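Local coordinates for Ras GTPase-activating-like protein IQGAP2 (Homo sapiens, PDB 5CJP) that probably acts as a scaffold whose helical Ras-GAP-related domain binds active Cdc42 and Rac1 without stimulating their GTPase activity, at residues I205-K210 with V314-E319; A220-L225 with Y307-C312; E135-W140 with E161-Y166; K119-D124 with R181-K186. One frame throughout, in Å; residues are numbered along the deposited sequence.

Interaction 1: residues I205-K210 with V314-E319; sequences IAKVLK and VPEPEE
Lys207, part-way along a helix, and Val314, in the loop that precedes the short helix 317-320, are the nearest backbone positions of the two segments, with their CA atoms 7.5 Å apart. That gap is bridged almost entirely by one side chain. Lys207 sets its CG anti to the backbone N (chi1 172°) and runs extended from there, which carries the ammonium group across to the loop. NZ gives a hydrogen bond to Val314 O; the modelled separation of 2.5 Å is very short, and at this resolution no more than the bond itself can be taken from it. The same NZ meets Glu316 OE2 at 3.2 Å, a salt bridge with a weak hydrogen bond inside it. The glutamate chain, bent at chi2 (-67°), meets the lysine chain at about a right angle. Lower down, Lys207 CD lies 4.2 Å from Val314 CG1, so the methylenes have an apolar neighbour as well. One lysine thus joins helix 200-216, part of the helical Ras-GAP-related region, to a backbone carbonyl and a carboxylate of the same loop. Glu316 is also the N-cap residue of helix 317-320, and its OE1 bonds to the hydroxyl of Tyr204. Around this surface contact, helix 58-79 packs against Ile205, Val208 and Pro317, while helix 222-243 receives Ala206 and Leu209.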
# COMPACT_ATOMS: atom_id res chain seq x y z
N ILE E 205 -29.12 0.36 -17.04
CA ILE E 205 -28.65 -0.50 -18.11
C ILE E 205 -29.70 -1.57 -18.44
O ILE E 205 -29.85 -1.97 -19.59
CB ILE E 205 -27.31 -1.14 -17.76
CG1 ILE E 205 -26.22 -0.06 -17.73
CG2 ILE E 205 -26.95 -2.21 -18.77
CD1 ILE E 205 -25.99 0.63 -19.03
N ALA E 206 -30.43 -2.02 -17.43
CA ALA E 206 -31.48 -3.00 -17.65
C ALA E 206 -32.50 -2.32 -18.56
O ALA E 206 -33.03 -2.93 -19.49
CB ALA E 206 -32.14 -3.40 -16.33
N LYS E 207 -32.76 -1.05 -18.29
CA LYS E 207 -33.69 -0.28 -19.11
C LYS E 207 -33.16 -0.19 -20.54
O LYS E 207 -33.86 -0.51 -21.49
CB LYS E 207 -33.88 1.12 -18.54
CG LYS E 207 -34.67 2.04 -19.44
CD LYS E 207 -34.91 3.35 -18.73
CE LYS E 207 -35.35 4.42 -19.69
NZ LYS E 207 -35.59 5.65 -18.94
N VAL E 208 -31.92 0.26 -20.69
CA VAL E 208 -31.29 0.36 -22.00
C VAL E 208 -31.36 -0.98 -22.71
O VAL E 208 -31.74 -1.07 -23.87
CB VAL E 208 -29.81 0.73 -21.91
CG1 VAL E 208 -29.10 0.36 -23.21
CG2 VAL E 208 -29.67 2.21 -21.61
N LEU E 209 -30.97 -2.03 -21.99
CA LEU E 209 -30.98 -3.37 -22.53
C LEU E 209 -32.35 -3.73 -23.09
O LEU E 209 -32.47 -4.09 -24.25
CB LEU E 209 -30.57 -4.36 -21.44
CG LEU E 209 -30.78 -5.85 -21.70
CD1 LEU E 209 -30.19 -6.22 -23.03
CD2 LEU E 209 -30.16 -6.68 -20.58
N LYS E 210 -33.38 -3.63 -22.25
CA LYS E 210 -34.74 -3.94 -22.67
C LYS E 210 -35.22 -3.12 -23.86
O LYS E 210 -35.67 -3.68 -24.85
CB LYS E 210 -35.70 -3.76 -21.48
CG LYS E 210 -37.18 -3.83 -21.84
CD LYS E 210 -37.99 -4.41 -20.70
CE LYS E 210 -39.24 -3.59 -20.40
NZ LYS E 210 -38.88 -2.34 -19.67
N VAL E 314 -37.01 3.90 -14.74
CA VAL E 314 -36.10 4.89 -14.21
C VAL E 314 -35.73 5.94 -15.26
O VAL E 314 -35.74 5.64 -16.47
CB VAL E 314 -34.85 4.16 -13.65
CG1 VAL E 314 -33.78 3.96 -14.72
CG2 VAL E 314 -34.32 4.88 -12.46
N PRO E 315 -35.44 7.19 -14.83
CA PRO E 315 -35.06 8.32 -15.70
C PRO E 315 -33.76 8.11 -16.49
O PRO E 315 -33.02 7.17 -16.21
CB PRO E 315 -34.91 9.48 -14.73
CG PRO E 315 -35.82 9.12 -13.61
CD PRO E 315 -35.58 7.65 -13.44
N GLU E 316 -33.50 8.98 -17.46
CA GLU E 316 -32.26 8.89 -18.21
C GLU E 316 -31.23 9.58 -17.31
O GLU E 316 -31.57 10.42 -16.47
CB GLU E 316 -32.38 9.62 -19.55
CG GLU E 316 -33.24 8.91 -20.62
CD GLU E 316 -32.63 7.60 -21.12
OE1 GLU E 316 -31.53 7.60 -21.72
OE2 GLU E 316 -33.27 6.54 -20.90
N PRO E 317 -29.95 9.22 -17.46
CA PRO E 317 -28.89 9.82 -16.64
C PRO E 317 -28.79 11.34 -16.71
O PRO E 317 -28.45 11.99 -15.71
CB PRO E 317 -27.63 9.10 -17.13
CG PRO E 317 -28.01 8.60 -18.50
CD PRO E 317 -29.40 8.15 -18.30
N GLU E 318 -29.08 11.91 -17.88
CA GLU E 318 -29.05 13.37 -18.02
C GLU E 318 -30.02 13.97 -17.00
O GLU E 318 -29.73 14.98 -16.37
CB GLU E 318 -29.46 13.80 -19.42
CG GLU E 318 -28.49 13.41 -20.52
CD GLU E 318 -28.55 11.94 -20.87
OE1 GLU E 318 -29.46 11.25 -20.36
OE2 GLU E 318 -27.69 11.49 -21.67
N GLU E 319 -31.18 13.35 -16.84
CA GLU E 319 -32.15 13.86 -15.88
C GLU E 319 -31.84 13.37 -14.46
O GLU E 319 -31.85 14.16 -13.52
CB GLU E 319 -33.58 13.46 -16.29
CG GLU E 319 -33.87 13.57 -17.79
CD GLU E 319 -33.26 14.82 -18.40
OE1 GLU E 319 -33.30 15.88 -17.74
OE2 GLU E 319 -32.74 14.73 -19.53

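Interaction 2: residues A220-L225 with Y307-C312; sequences ATEDEL and YFKEAC
Glu222 and Lys309 make the whole of the direct contact between these two segments, and it is a small one, part aliphatic and part ionic. A single carboxylate oxygen does both jobs: Glu222 OE1 rests alongside the lysine methylenes, 3.4 Å from Lys309 CD and 3.3 Å from Lys309 CE, and it also pairs with Lys309 NZ at 3.6 Å. This last pair is a rather long salt bridge with no hydrogen bond across it. The lysine is extended throughout, and the glutamate, turned at chi2 (76°), crosses it at about a right angle, which brings OE1 against the lysine chain from its flank. Glu222 belongs to the first turn of helix 222-243, and that turn is held by a capping box: Thr221, the N-cap, accepts weakly from Glu224 N through OG1, and the Glu224 side chain bonds back to Thr221 N. The threonine hydroxyl also donates to the anti lone pair of Glu224 OE2. In this helical Ras-GAP-type fold, the same turn is joined to helix 294-311 a second time by the salt bridge between Asp223 and Arg305. Lys309 is exposed to solvent, yet its side chain also packs on Leu226. Away from this pair, each helix is packed inward by other partners: Leu225, buried, against Ile213 and His214 of helix 200-216, and Phe308 against Tyr234 and the ring of Phe304.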
# COMPACT_ATOMS: atom_id res chain seq x y z
N ALA E 220 -40.90 -9.31 -30.08
CA ALA E 220 -40.58 -9.95 -28.81
C ALA E 220 -41.64 -9.53 -27.81
O ALA E 220 -42.05 -8.36 -27.79
CB ALA E 220 -39.21 -9.51 -28.35
N THR E 221 -42.09 -10.46 -26.98
CA THR E 221 -43.13 -10.17 -26.00
C THR E 221 -42.61 -9.68 -24.65
O THR E 221 -41.48 -9.95 -24.28
CB THR E 221 -44.01 -11.41 -25.75
OG1 THR E 221 -43.22 -12.44 -25.14
CG2 THR E 221 -44.61 -11.93 -27.06
N GLU E 222 -43.46 -8.95 -23.93
CA GLU E 222 -43.13 -8.44 -22.61
C GLU E 222 -42.46 -9.56 -21.81
O GLU E 222 -41.48 -9.34 -21.09
CB GLU E 222 -44.41 -8.00 -21.89
CG GLU E 222 -44.22 -7.27 -20.58
CD GLU E 222 -43.78 -5.83 -20.76
OE1 GLU E 222 -43.79 -5.08 -19.77
OE2 GLU E 222 -43.43 -5.46 -21.90
N ASP E 223 -42.99 -10.77 -21.97
CA ASP E 223 -42.48 -11.93 -21.27
C ASP E 223 -41.05 -12.28 -21.66
O ASP E 223 -40.25 -12.63 -20.80
CB ASP E 223 -43.38 -13.14 -21.52
CG ASP E 223 -44.65 -13.08 -20.70
OD1 ASP E 223 -44.88 -12.06 -20.01
OD2 ASP E 223 -45.43 -14.07 -20.75
N GLU E 224 -40.75 -12.21 -22.95
CA GLU E 224 -39.41 -12.53 -23.43
C GLU E 224 -38.46 -11.44 -22.98
O GLU E 224 -37.40 -11.71 -22.45
CB GLU E 224 -39.39 -12.63 -24.96
CG GLU E 224 -40.49 -13.52 -25.53
CD GLU E 224 -40.55 -13.46 -27.05
OE1 GLU E 224 -39.68 -14.09 -27.70
OE2 GLU E 224 -41.46 -12.80 -27.59
N LEU E 225 -38.86 -10.19 -23.18
CA LEU E 225 -38.03 -9.07 -22.79
C LEU E 225 -37.68 -9.13 -21.32
O LEU E 225 -36.51 -8.98 -20.96
CB LEU E 225 -38.76 -7.76 -23.05
CG LEU E 225 -38.92 -7.38 -24.52
CD1 LEU E 225 -39.92 -6.23 -24.62
CD2 LEU E 225 -37.56 -7.02 -25.13
N TYR E 307 -41.23 -7.27 -10.54
CA TYR E 307 -39.99 -6.67 -10.06
C TYR E 307 -39.12 -6.20 -11.23
O TYR E 307 -38.73 -5.03 -11.29
CB TYR E 307 -39.25 -7.73 -9.25
CG TYR E 307 -37.89 -7.35 -8.74
CD1 TYR E 307 -37.74 -6.49 -7.66
CD2 TYR E 307 -36.74 -7.91 -9.30
CE1 TYR E 307 -36.48 -6.20 -7.14
CE2 TYR E 307 -35.48 -7.63 -8.79
CZ TYR E 307 -35.35 -6.79 -7.71
OH TYR E 307 -34.11 -6.54 -7.18
N PHE E 308 -38.84 -7.11 -12.15
CA PHE E 308 -38.02 -6.82 -13.33
C PHE E 308 -38.59 -5.67 -14.14
O PHE E 308 -37.86 -4.78 -14.57
CB PHE E 308 -37.92 -8.07 -14.22
CG PHE E 308 -37.26 -9.25 -13.54
CD1 PHE E 308 -37.53 -10.55 -13.97
CD2 PHE E 308 -36.39 -9.06 -12.47
CE1 PHE E 308 -36.95 -11.65 -13.33
CE2 PHE E 308 -35.80 -10.15 -11.83
CZ PHE E 308 -36.08 -11.45 -12.26
N LYS E 309 -39.90 -5.68 -14.36
CA LYS E 309 -40.51 -4.61 -15.13
C LYS E 309 -40.30 -3.28 -14.44
O LYS E 309 -39.96 -2.30 -15.08
CB LYS E 309 -42.00 -4.87 -15.33
CG LYS E 309 -42.68 -3.78 -16.14
CD LYS E 309 -44.12 -4.10 -16.48
CE LYS E 309 -44.71 -3.00 -17.35
NZ LYS E 309 -46.12 -3.29 -17.76
N GLU E 310 -40.50 -3.24 -13.13
CA GLU E 310 -40.32 -1.99 -12.40
C GLU E 310 -38.85 -1.56 -12.38
O GLU E 310 -38.56 -0.37 -12.33
CB GLU E 310 -40.84 -2.13 -10.97
CG GLU E 310 -42.08 -1.31 -10.69
CD GLU E 310 -41.82 0.20 -10.73
OE1 GLU E 310 -41.08 0.71 -9.87
OE2 GLU E 310 -42.37 0.86 -11.64
N ALA E 311 -37.95 -2.52 -12.41
CA ALA E 311 -36.52 -2.21 -12.41
C ALA E 311 -36.18 -1.19 -13.51
O ALA E 311 -35.47 -0.22 -13.25
CB ALA E 311 -35.72 -3.49 -12.62
N CYS E 312 -36.70 -1.39 -14.72
CA CYS E 312 -36.45 -0.50 -15.85
C CYS E 312 -37.16 0.87 -15.73
O CYS E 312 -36.90 1.80 -16.52
CB CYS E 312 -36.91 -1.19 -17.14
SG CYS E 312 -36.35 -2.91 -17.36

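Interaction 3: residues E135-W140 with E161-Y166; sequences EVYKAW and EQALTY
Tyr137 reaches over one face of the Tyr166 ring, its CE1 atom standing 3.5 Å above that plane and displaced toward the rim, while Ala163 O lies at the edge of the Tyr166 ring, in its plane. The two rings are inclined by 47° with their centroids 5.1 Å apart, an oblique pairing that is neither a stack nor an edge-to-face contact. Tyr137 CE1 approaches both CE2 and CD2 of Tyr166, at 3.5 and 3.6 Å. Nearer the backbone the methyl of Ala163 touches Tyr137 CB at 3.6 Å and borders the root of the ring. Tyr137 has its CG anti to the backbone N (chi1 167°), which swings the ring off its helix toward Tyr166. Here the last turn of helix 133-139 packs on the short helix 160-163 and the loop after it, the latter leading into the long helix 167-193 of the helical Ras-GAP-related domain. Leu164 is where the chain leaves helical geometry, and a weak bond from Thr165 OG1 to Gln162 O spans that point. Val169 of helix 167-193 and the loop residues Leu154 and Val158 also touch the Tyr137 side chain, whose hydroxyl makes a weak hydrogen bond to Pro155 O. With an alanine at Tyr137 the ring would be gone, which is likely to leave that face of Tyr166 without its aromatic neighbour and Pro155 O without its weak hydrogen-bond mate.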
# COMPACT_ATOMS: atom_id res chain seq x y z
N GLU E 135 -29.28 -39.45 -3.83
CA GLU E 135 -28.32 -38.93 -2.87
C GLU E 135 -28.88 -39.05 -1.47
O GLU E 135 -28.15 -39.33 -0.52
CB GLU E 135 -27.97 -37.47 -3.17
CG GLU E 135 -26.76 -37.31 -4.07
CD GLU E 135 -26.32 -35.86 -4.22
OE1 GLU E 135 -27.02 -35.08 -4.90
OE2 GLU E 135 -25.26 -35.51 -3.66
N VAL E 136 -30.18 -38.85 -1.33
CA VAL E 136 -30.82 -38.96 -0.03
C VAL E 136 -30.85 -40.44 0.33
O VAL E 136 -30.46 -40.83 1.43
CB VAL E 136 -32.27 -38.42 -0.04
CG1 VAL E 136 -32.83 -38.42 1.39
CG2 VAL E 136 -32.30 -37.02 -0.63
N TYR E 137 -31.33 -41.25 -0.61
CA TYR E 137 -31.42 -42.68 -0.40
C TYR E 137 -30.10 -43.21 0.10
O TYR E 137 -30.02 -43.86 1.14
CB TYR E 137 -31.78 -43.40 -1.70
CG TYR E 137 -31.59 -44.90 -1.60
CD1 TYR E 137 -32.54 -45.70 -0.97
CD2 TYR E 137 -30.43 -45.50 -2.08
CE1 TYR E 137 -32.33 -47.07 -0.81
CE2 TYR E 137 -30.21 -46.87 -1.93
CZ TYR E 137 -31.17 -47.65 -1.29
OH TYR E 137 -30.94 -49.00 -1.13
N LYS E 138 -29.05 -42.93 -0.66
CA LYS E 138 -27.73 -43.39 -0.30
C LYS E 138 -27.28 -42.78 1.02
O LYS E 138 -26.40 -43.31 1.69
CB LYS E 138 -26.74 -43.07 -1.42
CG LYS E 138 -25.36 -43.63 -1.16
CD LYS E 138 -24.47 -43.59 -2.37
CE LYS E 138 -24.75 -44.73 -3.32
NZ LYS E 138 -23.64 -44.80 -4.29
N ALA E 139 -27.88 -41.66 1.40
CA ALA E 139 -27.51 -41.01 2.65
C ALA E 139 -28.27 -41.64 3.83
O ALA E 139 -27.78 -41.63 4.96
CB ALA E 139 -27.81 -39.53 2.57
N TRP E 140 -29.45 -42.19 3.54
CA TRP E 140 -30.30 -42.83 4.55
C TRP E 140 -29.57 -44.00 5.18
O TRP E 140 -28.37 -43.91 5.47
CB TRP E 140 -31.60 -43.28 3.86
CG TRP E 140 -32.61 -44.03 4.70
CD1 TRP E 140 -33.23 -45.20 4.36
CD2 TRP E 140 -33.17 -43.64 5.97
NE1 TRP E 140 -34.14 -45.56 5.33
CE2 TRP E 140 -34.13 -44.62 6.32
CE3 TRP E 140 -32.97 -42.56 6.83
CZ2 TRP E 140 -34.87 -44.56 7.50
CZ3 TRP E 140 -33.72 -42.50 8.00
CH2 TRP E 140 -34.66 -43.49 8.32
N GLU E 161 -36.34 -43.28 -9.25
CA GLU E 161 -37.63 -43.94 -9.11
C GLU E 161 -37.70 -44.90 -7.93
O GLU E 161 -38.63 -44.84 -7.11
CB GLU E 161 -38.00 -44.67 -10.40
CG GLU E 161 -36.88 -45.54 -10.97
CD GLU E 161 -37.32 -46.36 -12.17
OE1 GLU E 161 -36.47 -47.05 -12.77
OE2 GLU E 161 -38.52 -46.32 -12.52
N GLN E 162 -36.72 -45.79 -7.84
CA GLN E 162 -36.73 -46.76 -6.76
C GLN E 162 -36.19 -46.25 -5.43
O GLN E 162 -36.32 -46.92 -4.40
CB GLN E 162 -36.01 -48.05 -7.18
CG GLN E 162 -34.82 -47.88 -8.10
CD GLN E 162 -34.50 -49.17 -8.85
OE1 GLN E 162 -35.32 -49.67 -9.62
NE2 GLN E 162 -33.31 -49.71 -8.61
N ALA E 163 -35.58 -45.08 -5.44
CA ALA E 163 -35.07 -44.52 -4.19
C ALA E 163 -36.30 -44.05 -3.43
O ALA E 163 -36.30 -43.98 -2.20
CB ALA E 163 -34.13 -43.36 -4.47
N LEU E 164 -37.35 -43.73 -4.18
CA LEU E 164 -38.60 -43.27 -3.59
C LEU E 164 -39.47 -44.44 -3.18
O LEU E 164 -40.62 -44.26 -2.77
CB LEU E 164 -39.36 -42.38 -4.59
CG LEU E 164 -38.71 -41.04 -4.94
CD1 LEU E 164 -39.62 -40.24 -5.85
CD2 LEU E 164 -38.42 -40.26 -3.67
N THR E 165 -38.93 -45.65 -3.29
CA THR E 165 -39.67 -46.84 -2.89
C THR E 165 -39.73 -46.85 -1.38
O THR E 165 -40.74 -47.24 -0.78
CB THR E 165 -38.97 -48.14 -3.35
OG1 THR E 165 -39.05 -48.25 -4.78
CG2 THR E 165 -39.62 -49.37 -2.71
N TYR E 166 -38.64 -46.41 -0.77
CA TYR E 166 -38.53 -46.36 0.68
C TYR E 166 -39.20 -45.10 1.21
O TYR E 166 -38.67 -44.00 1.04
CB TYR E 166 -37.04 -46.37 1.05
CG TYR E 166 -36.32 -47.55 0.45
CD1 TYR E 166 -36.09 -48.71 1.20
CD2 TYR E 166 -35.94 -47.54 -0.89
CE1 TYR E 166 -35.50 -49.83 0.61
CE2 TYR E 166 -35.36 -48.66 -1.48
CZ TYR E 166 -35.15 -49.81 -0.73
OH TYR E 166 -34.59 -50.92 -1.33

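Interaction 4: residues K119-D124 with R181-K186; sequences KEIIDD and RRVTDK
Ile121 and Val183 meet between two helices of the helical Ras-GAP-related domain, whose backbones come within 7.0 Å at the CA atoms of this pair. It is the end of the isoleucine that reaches the valine: with CG1 anti to the carbonyl carbon (chi1 -61°), the longer branch lies beside the Val183 methyl CG1, Ile121 CD1 standing 3.6 Å from it. The valine CB points toward the opposing helix, and the two branched side chains are set obliquely to one another. One residue earlier on its helix, Glu120 extends toward Lys186, and these long chains meet at about a right angle. Glu120 OE2 is 3.5 Å from Lys186 NZ, a salt bridge without a hydrogen bond, and 3.4 Å from Lys186 CD. Leu127 and Asn266 also touch Ile121, and Ile129 touches Val183. Shortening Ile121 to an alanine would remove both branches beyond CB, and the loss of CG1 and CD1 is likely to leave a gap against Val183 between helices 111-123 and 167-193. The chemistry is thus divided by depth: buried aliphatic branches join the helices, and an exposed ion pair spans them at the surface, where water probably weakens its attraction.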
# COMPACT_ATOMS: atom_id res chain seq x y z
N LYS E 119 -27.11 -15.38 6.11
CA LYS E 119 -26.47 -15.68 7.38
C LYS E 119 -27.36 -16.63 8.19
O LYS E 119 -26.87 -17.40 9.03
CB LYS E 119 -26.23 -14.38 8.15
CG LYS E 119 -25.61 -14.59 9.51
CD LYS E 119 -25.51 -13.30 10.30
CE LYS E 119 -25.16 -13.57 11.76
NZ LYS E 119 -23.98 -14.48 11.88
N GLU E 120 -28.66 -16.57 7.93
CA GLU E 120 -29.62 -17.43 8.61
C GLU E 120 -29.54 -18.87 8.10
O GLU E 120 -29.67 -19.82 8.87
CB GLU E 120 -31.04 -16.92 8.41
CG GLU E 120 -31.45 -15.84 9.37
CD GLU E 120 -32.90 -15.44 9.18
OE1 GLU E 120 -33.41 -14.63 9.98
OE2 GLU E 120 -33.54 -15.95 8.23
N ILE E 121 -29.36 -19.02 6.79
CA ILE E 121 -29.29 -20.35 6.18
C ILE E 121 -27.94 -21.01 6.47
O ILE E 121 -27.83 -22.25 6.48
CB ILE E 121 -29.51 -20.27 4.66
CG1 ILE E 121 -30.89 -19.69 4.37
CG2 ILE E 121 -29.36 -21.63 4.03
CD1 ILE E 121 -31.09 -19.27 2.94
N ILE E 122 -26.92 -20.18 6.70
CA ILE E 122 -25.56 -20.66 7.00
C ILE E 122 -25.49 -21.12 8.44
O ILE E 122 -24.94 -22.18 8.74
CB ILE E 122 -24.48 -19.53 6.80
CG1 ILE E 122 -24.24 -19.23 5.32
CG2 ILE E 122 -23.18 -19.95 7.35
CD1 ILE E 122 -25.31 -19.66 4.43
N ASP E 123 -26.07 -20.32 9.33
CA ASP E 123 -26.06 -20.60 10.76
C ASP E 123 -26.89 -21.79 11.24
O ASP E 123 -26.60 -22.37 12.29
CB ASP E 123 -26.49 -19.35 11.53
CG ASP E 123 -25.47 -18.22 11.45
OD1 ASP E 123 -25.73 -17.14 12.01
OD2 ASP E 123 -24.40 -18.42 10.82
N ASP E 124 -27.91 -22.17 10.48
CA ASP E 124 -28.73 -23.30 10.89
C ASP E 124 -27.94 -24.60 10.79
O ASP E 124 -27.95 -25.27 9.76
CB ASP E 124 -29.98 -23.42 10.04
CG ASP E 124 -30.99 -24.36 10.63
OD1 ASP E 124 -30.57 -25.24 11.42
OD2 ASP E 124 -32.20 -24.24 10.32
N ARG E 181 -38.55 -24.36 0.56
CA ARG E 181 -39.56 -23.35 0.25
C ARG E 181 -39.59 -22.25 1.30
O ARG E 181 -39.89 -21.10 0.99
CB ARG E 181 -40.94 -24.00 0.16
CG ARG E 181 -41.98 -23.08 -0.46
CD ARG E 181 -43.23 -23.07 0.38
NE ARG E 181 -42.97 -22.49 1.69
CZ ARG E 181 -43.51 -22.92 2.83
NH1 ARG E 181 -44.35 -23.95 2.82
NH2 ARG E 181 -43.22 -22.32 3.97
N ARG E 182 -39.28 -22.62 2.53
CA ARG E 182 -39.27 -21.69 3.65
C ARG E 182 -38.10 -20.71 3.59
O ARG E 182 -38.28 -19.51 3.79
CB ARG E 182 -39.22 -22.48 4.94
CG ARG E 182 -40.20 -22.04 5.98
CD ARG E 182 -39.80 -22.63 7.30
NE ARG E 182 -38.48 -22.15 7.69
CZ ARG E 182 -37.40 -22.92 7.78
NH1 ARG E 182 -37.47 -24.22 7.51
NH2 ARG E 182 -36.25 -22.38 8.16
N VAL E 183 -36.89 -21.23 3.36
CA VAL E 183 -35.71 -20.38 3.27
C VAL E 183 -35.75 -19.54 2.01
O VAL E 183 -35.36 -18.39 2.01
CB VAL E 183 -34.41 -21.18 3.27
CG1 VAL E 183 -33.76 -21.09 4.62
CG2 VAL E 183 -34.68 -22.62 2.94
N THR E 184 -36.25 -20.13 0.93
CA THR E 184 -36.35 -19.43 -0.33
C THR E 184 -37.24 -18.21 -0.23
O THR E 184 -36.89 -17.15 -0.73
CB THR E 184 -36.92 -20.34 -1.43
OG1 THR E 184 -36.05 -21.47 -1.61
CG2 THR E 184 -37.03 -19.60 -2.75
N ASP E 185 -38.39 -18.37 0.42
CA ASP E 185 -39.33 -17.26 0.56
C ASP E 185 -38.68 -16.12 1.33
O ASP E 185 -38.92 -14.95 1.04
CB ASP E 185 -40.62 -17.71 1.26
CG ASP E 185 -41.83 -16.85 0.87
OD1 ASP E 185 -42.69 -16.61 1.74
OD2 ASP E 185 -41.93 -16.43 -0.30
N LYS E 186 -37.84 -16.46 2.31
CA LYS E 186 -37.14 -15.43 3.07
C LYS E 186 -36.22 -14.66 2.12
O LYS E 186 -36.25 -13.43 2.10
CB LYS E 186 -36.33 -16.05 4.21
CG LYS E 186 -37.19 -16.56 5.36
CD LYS E 186 -36.38 -16.87 6.60
CE LYS E 186 -37.33 -17.19 7.76
NZ LYS E 186 -36.62 -17.48 9.05

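Overall arrangement
The four contacts form two local pairs within one helical fold. Along the chain, interaction 3 is nested inside the loop closed by interaction 4, and interaction 2 inside the loop closed by interaction 1, the second pair following the first. Interactions 1 and 2 touch, with centres 14 Å apart, through Cys312 against Lys207 and Lys210; consecutive helices 200-216 and 222-243 carry one side of each. Interactions 3 and 4 lie 25 Å apart between centres and share no atoms in contact, but helix 167-193 follows directly from helix 160-163. Interactions 1 and 3 are separated by about 50 Å between centres: the contacts are spread along the helical chain, each joining neighbouring elements locally.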